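Annexin (Schistosoma mansoni, PDB 4MDU) binds acidic phospholipid membranes in a calcium-dependent manner, aggregates liposomes when calcium is present, and takes part in worm reproduction and host-parasite interaction. Local coordinates at residues T29-A42 against A64-Y78. Sequence-based numbering, arbitrary orientation.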
ATOM      1  N   THR B  29       1.888  24.376 -16.086  1.00 28.74           N
ATOM      2  CA  THR B  29       3.097  25.210 -16.066  1.00 26.69           C
ATOM      3  C   THR B  29       3.749  25.272 -17.449  1.00 35.64           C
ATOM      4  O   THR B  29       4.627  26.101 -17.694  1.00 36.07           O
ATOM      5  CB  THR B  29       4.132  24.702 -15.063  1.00 26.41           C
ATOM      6  OG1 THR B  29       4.454  23.339 -15.370  1.00 23.42           O
ATOM      7  CG2 THR B  29       3.582  24.802 -13.636  1.00 25.35           C
ATOM      8  N   ILE B  30       3.347  24.375 -18.348  1.00 32.31           N
ATOM      9  CA  ILE B  30       3.863  24.415 -19.720  1.00 34.73           C
ATOM     10  C   ILE B  30       2.744  24.423 -20.760  1.00 34.32           C
ATOM     11  O   ILE B  30       1.929  23.504 -20.823  1.00 30.96           O
ATOM     12  CB  ILE B  30       4.880  23.279 -20.041  1.00 30.13           C
ATOM     13  CG1 ILE B  30       6.110  23.361 -19.114  1.00 23.12           C
ATOM     14  CG2 ILE B  30       5.318  23.365 -21.532  1.00 23.96           C
ATOM     15  CD1 ILE B  30       7.008  22.047 -19.100  1.00 18.01           C
ATOM     16  N   LYS B  31       2.721  25.480 -21.568  1.00 38.49           N
ATOM     17  CA  LYS B  31       1.710  25.660 -22.599  1.00 40.81           C
ATOM     18  C   LYS B  31       2.419  25.661 -23.942  1.00 40.50           C
ATOM     19  O   LYS B  31       3.564  26.106 -24.029  1.00 35.16           O
ATOM     20  CB  LYS B  31       1.009  27.015 -22.424  1.00 42.54           C
ATOM     21  CG  LYS B  31       0.037  27.102 -21.249  1.00 54.95           C
ATOM     22  CD  LYS B  31      -0.200  28.563 -20.839  1.00 57.12           C
ATOM     23  CE  LYS B  31      -1.552  29.085 -21.297  1.00 65.21           C
ATOM     24  NZ  LYS B  31      -2.680  28.543 -20.480  1.00 68.38           N
ATOM     25  N   PRO B  32       1.734  25.194 -24.999  1.00 40.67           N
ATOM     26  CA  PRO B  32       2.300  25.297 -26.346  1.00 44.58           C
ATOM     27  C   PRO B  32       2.769  26.718 -26.619  1.00 47.24           C
ATOM     28  O   PRO B  32       2.056  27.684 -26.336  1.00 52.05           O
ATOM     29  CB  PRO B  32       1.120  24.932 -27.260  1.00 44.17           C
ATOM     30  CG  PRO B  32      -0.104  25.034 -26.385  1.00 48.33           C
ATOM     31  CD  PRO B  32       0.368  24.655 -25.016  1.00 40.07           C
ATOM     32  N   THR B  33       3.980  26.825 -27.154  1.00 50.48           N
ATOM     33  CA  THR B  33       4.614  28.100 -27.446  1.00 65.42           C
ATOM     34  C   THR B  33       4.155  28.589 -28.816  1.00 65.90           C
ATOM     35  O   THR B  33       4.450  27.968 -29.835  1.00 63.69           O
ATOM     36  CB  THR B  33       6.154  27.950 -27.440  1.00 80.57           C
ATOM     37  OG1 THR B  33       6.554  27.058 -26.386  1.00 84.98           O
ATOM     38  CG2 THR B  33       6.835  29.302 -27.252  1.00 85.71           C
ATOM     39  N   THR B  34       3.425  29.695 -28.841  1.00 70.05           N
ATOM     40  CA  THR B  34       2.844  30.180 -30.094  1.00 69.43           C
ATOM     41  C   THR B  34       3.923  30.567 -31.133  1.00 59.21           C
ATOM     42  O   THR B  34       3.698  30.471 -32.340  1.00 52.23           O
ATOM     43  CB  THR B  34       1.750  31.275 -29.832  1.00 61.21           C
ATOM     44  OG1 THR B  34       1.890  32.378 -30.742  1.00 56.58           O
ATOM     45  CG2 THR B  34       1.832  31.766 -28.387  1.00 57.48           C
ATOM     46  N   GLY B  35       5.105  30.949 -30.664  1.00 58.20           N
ATOM     47  CA  GLY B  35       6.222  31.167 -31.569  1.00 61.40           C
ATOM     48  C   GLY B  35       7.130  29.959 -31.788  1.00 65.37           C
ATOM     49  O   GLY B  35       8.294  30.114 -32.178  1.00 62.68           O
ATOM     50  N   PHE B  36       6.600  28.755 -31.562  1.00 64.41           N
ATOM     51  CA  PHE B  36       7.414  27.531 -31.555  1.00 54.52           C
ATOM     52  C   PHE B  36       8.138  27.213 -32.866  1.00 52.93           C
ATOM     53  O   PHE B  36       7.513  27.000 -33.899  1.00 58.02           O
ATOM     54  CB  PHE B  36       6.585  26.314 -31.122  1.00 47.89           C
ATOM     55  CG  PHE B  36       7.332  25.011 -31.223  1.00 52.48           C
ATOM     56  CD1 PHE B  36       8.481  24.797 -30.476  1.00 47.56           C
ATOM     57  CD2 PHE B  36       6.889  23.999 -32.069  1.00 50.82           C
ATOM     58  CE1 PHE B  36       9.174  23.598 -30.571  1.00 48.96           C
ATOM     59  CE2 PHE B  36       7.574  22.803 -32.163  1.00 47.91           C
ATOM     60  CZ  PHE B  36       8.721  22.602 -31.412  1.00 45.51           C
ATOM     61  N   SER B  37       9.463  27.167 -32.801  1.00 53.79           N
ATOM     62  CA  SER B  37      10.274  26.747 -33.934  1.00 48.44           C
ATOM     63  C   SER B  37      11.064  25.484 -33.588  1.00 47.96           C
ATOM     64  O   SER B  37      12.083  25.530 -32.894  1.00 52.86           O
ATOM     65  CB  SER B  37      11.219  27.862 -34.371  1.00 41.68           C
ATOM     66  OG  SER B  37      12.030  27.444 -35.450  1.00 41.89           O
ATOM     67  N   ALA B  38      10.573  24.352 -34.072  1.00 41.61           N
ATOM     68  CA  ALA B  38      11.249  23.086 -33.874  1.00 37.69           C
ATOM     69  C   ALA B  38      12.695  23.188 -34.333  1.00 34.75           C
ATOM     70  O   ALA B  38      13.607  22.819 -33.605  1.00 44.25           O
ATOM     71  CB  ALA B  38      10.519  21.979 -34.622  1.00 37.84           C
ATOM     72  N   SER B  39      12.915  23.698 -35.537  1.00 38.74           N
ATOM     73  CA  SER B  39      14.274  23.770 -36.061  1.00 44.48           C
ATOM     74  C   SER B  39      15.149  24.703 -35.242  1.00 53.46           C
ATOM     75  O   SER B  39      16.305  24.383 -34.969  1.00 58.08           O
ATOM     76  CB  SER B  39      14.285  24.196 -37.526  1.00 43.57           C
ATOM     77  OG  SER B  39      13.421  25.291 -37.727  1.00 51.91           O
ATOM     78  N   ALA B  40      14.605  25.850 -34.846  1.00 48.38           N
ATOM     79  CA  ALA B  40      15.381  26.802 -34.052  1.00 47.15           C
ATOM     80  C   ALA B  40      15.811  26.181 -32.726  1.00 49.44           C
ATOM     81  O   ALA B  40      16.946  26.355 -32.285  1.00 47.10           O
ATOM     82  CB  ALA B  40      14.594  28.076 -33.814  1.00 43.60           C
ATOM     83  N   ASP B  41      14.902  25.451 -32.090  1.00 53.73           N
ATOM     84  CA  ASP B  41      15.239  24.766 -30.847  1.00 48.58           C
ATOM     85  C   ASP B  41      16.270  23.677 -31.089  1.00 41.32           C
ATOM     86  O   ASP B  41      17.224  23.527 -30.320  1.00 37.15           O
ATOM     87  CB  ASP B  41      13.985  24.189 -30.197  1.00 44.12           C
ATOM     88  CG  ASP B  41      13.193  25.239 -29.464  1.00 42.81           C
ATOM     89  OD1 ASP B  41      13.823  26.199 -28.977  1.00 42.65           O
ATOM     90  OD2 ASP B  41      11.959  25.107 -29.376  1.00 39.89           O
ATOM     91  N   ALA B  42      16.056  22.909 -32.155  1.00 36.25           N
ATOM     92  CA  ALA B  42      17.020  21.900 -32.588  1.00 43.03           C
ATOM     93  C   ALA B  42      18.416  22.504 -32.710  1.00 44.05           C
ATOM     94  O   ALA B  42      19.379  21.969 -32.162  1.00 45.85           O
ATOM     95  CB  ALA B  42      16.584  21.272 -33.925  1.00 40.71           C
ATOM     96  N   ALA B  64      12.741  21.322 -20.940  1.00 23.47           N
ATOM     97  CA  ALA B  64      11.849  21.412 -19.780  1.00 26.64           C
ATOM     98  C   ALA B  64      10.893  22.618 -19.843  1.00 31.61           C
ATOM     99  O   ALA B  64      10.151  22.891 -18.886  1.00 31.11           O
ATOM    100  CB  ALA B  64      12.654  21.434 -18.484  1.00 19.88           C
ATOM    101  N   ARG B  65      10.932  23.351 -20.951  1.00 28.68           N
ATOM    102  CA  ARG B  65       9.950  24.412 -21.205  1.00 35.27           C
ATOM    103  C   ARG B  65       9.096  24.188 -22.467  1.00 32.47           C
ATOM    104  O   ARG B  65       8.517  25.129 -22.997  1.00 37.37           O
ATOM    105  CB  ARG B  65      10.631  25.777 -21.276  1.00 30.60           C
ATOM    106  CG  ARG B  65      11.291  26.239 -19.955  1.00 32.92           C
ATOM    107  CD  ARG B  65      10.318  26.162 -18.766  1.00 28.13           C
ATOM    108  NE  ARG B  65       9.060  26.845 -19.042  1.00 31.03           N
ATOM    109  CZ  ARG B  65       7.904  26.559 -18.450  1.00 37.28           C
ATOM    110  NH1 ARG B  65       7.838  25.605 -17.523  1.00 33.22           N
ATOM    111  NH2 ARG B  65       6.804  27.229 -18.784  1.00 35.26           N
ATOM    112  N   ARG B  66       9.013  22.948 -22.937  1.00 33.99           N
ATOM    113  CA  ARG B  66       8.189  22.609 -24.108  1.00 32.98           C
ATOM    114  C   ARG B  66       7.238  21.458 -23.782  1.00 36.43           C
ATOM    115  O   ARG B  66       7.542  20.627 -22.934  1.00 31.15           O
ATOM    116  CB  ARG B  66       9.078  22.201 -25.293  1.00 30.59           C
ATOM    117  CG  ARG B  66      10.152  23.229 -25.696  1.00 29.98           C
ATOM    118  CD  ARG B  66       9.579  24.417 -26.501  1.00 31.72           C
ATOM    119  NE  ARG B  66      10.662  25.277 -26.984  1.00 34.24           N
ATOM    120  CZ  ARG B  66      11.164  26.305 -26.298  1.00 40.13           C
ATOM    121  NH1 ARG B  66      10.647  26.619 -25.110  1.00 31.70           N
ATOM    122  NH2 ARG B  66      12.173  27.022 -26.793  1.00 34.03           N
ATOM    123  N   THR B  67       6.091  21.391 -24.460  1.00 32.15           N
ATOM    124  CA  THR B  67       5.189  20.272 -24.251  1.00 28.72           C
ATOM    125  C   THR B  67       5.789  19.048 -24.919  1.00 31.14           C
ATOM    126  O   THR B  67       6.731  19.156 -25.719  1.00 21.70           O
ATOM    127  CB  THR B  67       3.844  20.510 -24.915  1.00 34.11           C
ATOM    128  OG1 THR B  67       4.026  20.472 -26.333  1.00 34.89           O
ATOM    129  CG2 THR B  67       3.273  21.855 -24.521  1.00 26.29           C
ATOM    130  N   ASN B  68       5.244  17.885 -24.586  1.00 26.33           N
ATOM    131  CA  ASN B  68       5.642  16.636 -25.223  1.00 32.18           C
ATOM    132  C   ASN B  68       5.584  16.719 -26.760  1.00 34.37           C
ATOM    133  O   ASN B  68       6.532  16.352 -27.446  1.00 33.68           O
ATOM    134  CB  ASN B  68       4.773  15.484 -24.719  1.00 28.12           C
ATOM    135  CG  ASN B  68       5.060  14.180 -25.444  1.00 35.90           C
ATOM    136  OD1 ASN B  68       6.074  13.538 -25.194  1.00 34.99           O
ATOM    137  ND2 ASN B  68       4.154  13.777 -26.334  1.00 26.93           N
ATOM    138  N   TYR B  69       4.475  17.219 -27.294  1.00 34.40           N
ATOM    139  CA  TYR B  69       4.376  17.423 -28.731  1.00 29.19           C
ATOM    140  C   TYR B  69       5.543  18.255 -29.295  1.00 35.37           C
ATOM    141  O   TYR B  69       6.193  17.863 -30.271  1.00 32.18           O
ATOM    142  CB  TYR B  69       3.027  18.031 -29.132  1.00 35.70           C
ATOM    143  CG  TYR B  69       2.898  18.145 -30.640  1.00 40.41           C
ATOM    144  CD1 TYR B  69       2.416  17.083 -31.401  1.00 48.84           C
ATOM    145  CD2 TYR B  69       3.301  19.293 -31.301  1.00 44.31           C
ATOM    146  CE1 TYR B  69       2.322  17.174 -32.773  1.00 54.20           C
ATOM    147  CE2 TYR B  69       3.217  19.393 -32.677  1.00 51.49           C
ATOM    148  CZ  TYR B  69       2.724  18.336 -33.405  1.00 62.85           C
ATOM    149  OH  TYR B  69       2.634  18.448 -34.774  1.00 77.80           O
ATOM    150  N   GLU B  70       5.829  19.396 -28.681  1.00 31.78           N
ATOM    151  CA  GLU B  70       6.956  20.190 -29.153  1.00 35.60           C
ATOM    152  C   GLU B  70       8.296  19.448 -29.026  1.00 35.64           C
ATOM    153  O   GLU B  70       9.137  19.509 -29.929  1.00 32.84           O
ATOM    154  CB  GLU B  70       6.994  21.536 -28.446  1.00 33.81           C
ATOM    155  CG  GLU B  70       5.767  22.386 -28.733  1.00 36.53           C
ATOM    156  CD  GLU B  70       5.602  23.538 -27.754  1.00 41.97           C
ATOM    157  OE1 GLU B  70       6.158  23.475 -26.637  1.00 42.50           O
ATOM    158  OE2 GLU B  70       4.908  24.509 -28.106  1.00 41.23           O
ATOM    159  N   ARG B  71       8.494  18.735 -27.921  1.00 27.40           N
ATOM    160  CA  ARG B  71       9.766  18.044 -27.721  1.00 32.96           C
ATOM    161  C   ARG B  71       9.967  17.049 -28.865  1.00 38.45           C
ATOM    162  O   ARG B  71      11.013  17.025 -29.508  1.00 37.35           O
ATOM    163  CB  ARG B  71       9.836  17.361 -26.344  1.00 31.08           C
ATOM    164  CG  ARG B  71       9.795  18.354 -25.158  1.00 34.39           C
ATOM    165  CD  ARG B  71      10.198  17.726 -23.827  1.00 23.30           C
ATOM    166  NE  ARG B  71       9.258  16.690 -23.389  1.00 26.56           N
ATOM    167  CZ  ARG B  71       8.187  16.916 -22.633  1.00 30.47           C
ATOM    168  NH1 ARG B  71       7.900  18.144 -22.228  1.00 31.15           N
ATOM    169  NH2 ARG B  71       7.399  15.912 -22.280  1.00 34.35           N
ATOM    170  N   GLN B  72       8.942  16.251 -29.125  1.00 34.92           N
ATOM    171  CA  GLN B  72       8.970  15.305 -30.233  1.00 38.80           C
ATOM    172  C   GLN B  72       9.154  16.019 -31.567  1.00 39.63           C
ATOM    173  O   GLN B  72       9.919  15.561 -32.421  1.00 35.09           O
ATOM    174  CB  GLN B  72       7.706  14.451 -30.223  1.00 33.05           C
ATOM    175  CG  GLN B  72       7.599  13.616 -28.951  1.00 34.47           C
ATOM    176  CD  GLN B  72       8.821  12.738 -28.745  1.00 40.49           C
ATOM    177  OE1 GLN B  72       9.074  11.835 -29.528  1.00 43.87           O
ATOM    178  NE2 GLN B  72       9.589  13.015 -27.700  1.00 35.66           N
ATOM    179  N   GLU B  73       8.482  17.156 -31.743  1.00 31.97           N
ATOM    180  CA  GLU B  73       8.739  17.974 -32.922  1.00 31.42           C
ATOM    181  C   GLU B  73      10.211  18.315 -32.992  1.00 35.76           C
ATOM    182  O   GLU B  73      10.788  18.379 -34.075  1.00 39.91           O
ATOM    183  CB  GLU B  73       7.930  19.257 -32.884  1.00 41.48           C
ATOM    184  CG  GLU B  73       6.485  19.081 -33.235  1.00 48.40           C
ATOM    185  CD  GLU B  73       6.164  19.705 -34.567  1.00 70.02           C
ATOM    186  OE1 GLU B  73       5.743  20.884 -34.584  1.00 76.04           O
ATOM    187  OE2 GLU B  73       6.350  19.023 -35.599  1.00 74.74           O
ATOM    188  N   ILE B  74      10.828  18.537 -31.834  1.00 36.33           N
ATOM    189  CA  ILE B  74      12.236  18.915 -31.819  1.00 37.76           C
ATOM    190  C   ILE B  74      13.123  17.728 -32.190  1.00 41.01           C
ATOM    191  O   ILE B  74      14.047  17.869 -32.988  1.00 39.93           O
ATOM    192  CB  ILE B  74      12.675  19.512 -30.469  1.00 41.09           C
ATOM    193  CG1 ILE B  74      11.916  20.812 -30.203  1.00 41.64           C
ATOM    194  CG2 ILE B  74      14.185  19.765 -30.466  1.00 30.55           C
ATOM    195  CD1 ILE B  74      12.218  21.421 -28.856  1.00 36.55           C
ATOM    196  N   CYS B  75      12.829  16.565 -31.614  1.00 37.13           N
ATOM    197  CA  CYS B  75      13.513  15.326 -31.981  1.00 42.77           C
ATOM    198  C   CYS B  75      13.551  15.153 -33.501  1.00 42.79           C
ATOM    199  O   CYS B  75      14.613  14.930 -34.086  1.00 39.71           O
ATOM    200  CB  CYS B  75      12.815  14.114 -31.357  1.00 40.98           C
ATOM    201  SG  CYS B  75      13.049  13.947 -29.584  1.00 42.98           S
ATOM    202  N   GLN B  76      12.383  15.252 -34.128  1.00 35.80           N
ATOM    203  CA  GLN B  76      12.263  15.058 -35.566  1.00 45.60           C
ATOM    204  C   GLN B  76      13.128  16.065 -36.319  1.00 52.89           C
ATOM    205  O   GLN B  76      13.945  15.694 -37.166  1.00 57.50           O
ATOM    206  CB  GLN B  76      10.808  15.192 -36.002  1.00 51.71           C
ATOM    207  CG  GLN B  76      10.605  15.040 -37.501  1.00 67.02           C
ATOM    208  CD  GLN B  76       9.220  15.466 -37.953  1.00 77.27           C
ATOM    209  OE1 GLN B  76       8.773  16.578 -37.663  1.00 81.09           O
ATOM    210  NE2 GLN B  76       8.530  14.581 -38.663  1.00 79.05           N
ATOM    211  N   SER B  77      12.950  17.341 -35.998  1.00 42.65           N
ATOM    212  CA  SER B  77      13.661  18.396 -36.688  1.00 46.02           C
ATOM    213  C   SER B  77      15.164  18.182 -36.576  1.00 52.77           C
ATOM    214  O   SER B  77      15.889  18.276 -37.561  1.00 60.68           O
ATOM    215  CB  SER B  77      13.268  19.759 -36.122  1.00 48.24           C
ATOM    216  OG  SER B  77      14.083  20.778 -36.671  1.00 49.19           O
ATOM    217  N   TYR B  78      15.623  17.876 -35.369  1.00 49.37           N
ATOM    218  CA  TYR B  78      17.037  17.626 -35.120  1.00 45.78           C
ATOM    219  C   TYR B  78      17.544  16.422 -35.917  1.00 49.96           C
ATOM    220  O   TYR B  78      18.708  16.380 -36.324  1.00 52.37           O
ATOM    221  CB  TYR B  78      17.251  17.416 -33.623  1.00 42.89           C
ATOM    222  CG  TYR B  78      18.686  17.205 -33.156  1.00 43.93           C
ATOM    223  CD1 TYR B  78      19.263  15.939 -33.176  1.00 44.69           C
ATOM    224  CD2 TYR B  78      19.433  18.251 -32.640  1.00 43.51           C
ATOM    225  CE1 TYR B  78      20.548  15.725 -32.728  1.00 43.37           C
ATOM    226  CE2 TYR B  78      20.731  18.049 -32.181  1.00 48.59           C
ATOM    227  CZ  TYR B  78      21.281  16.779 -32.232  1.00 49.80           C
ATOM    228  OH  TYR B  78      22.566  16.551 -31.787  1.00 48.50           O
TER
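Glu-70 and Thr-33 make the central polar link: the backbone N of Thr-33 donates to OE2 of Glu-70 at 2.7 Å, on the oxygen's syn lone pair. The hydroxyl of Thr-33 adds only a weak, long bond to the same oxygen. OE1 is occupied as well, taking the N-H of Thr-67 at 3.0 Å from above the carboxylate plane, while OG1 of Thr-67 accepts from Glu-70 N. This capping box starts helix 68-82, and its glutamate thereby also holds the incoming 29-37 loop. The aliphatic part of Glu-70 is used too, its CG sitting over the centre of the Phe-36 ring in a CH-pi contact, 3.7 Å from the centroid. Phe-36 swings its ring away from its own N (chi1 174°), which sets the ring edge against Glu-73 CB and Ile-74 CG1.

Two arginines make the other side-chain polar links across the contact. Arg-66 bends at chi2 (-77°) and meets Asp-41 side-on, NE to OD2 at 2.7 Å and NH2 to OD1 at 2.9 Å; OD1 has a second salt-bridge partner in Arg-44. Ile-74 CD1 packs on Asp-41 CB at 3.5 Å, next to the salt bridge. Arg-65 NH2 donates to Thr-29 O at 2.7 Å, in the guanidinium plane, and its NH1 reaches Val-357 O, while the Thr-29 hydroxyl bonds to Leu-358 O. Ile-30 CG1 lies over one face of that guanidinium, and CG2 touches the backbone at Arg-66 and Thr-67.

Farther on, the small Ala-38 and Ala-42 face helix 68-82, Ala-38 CB against Ser-77 CB and Ala-42 CB against Tyr-78 CB; the axes of segments 38-42 and 68-78 approach to 8.1 Å and cross at -71°. Both helices fall within the predicted first annexin repeat, consistent with the first and third helices of the five-helix annexin bundle.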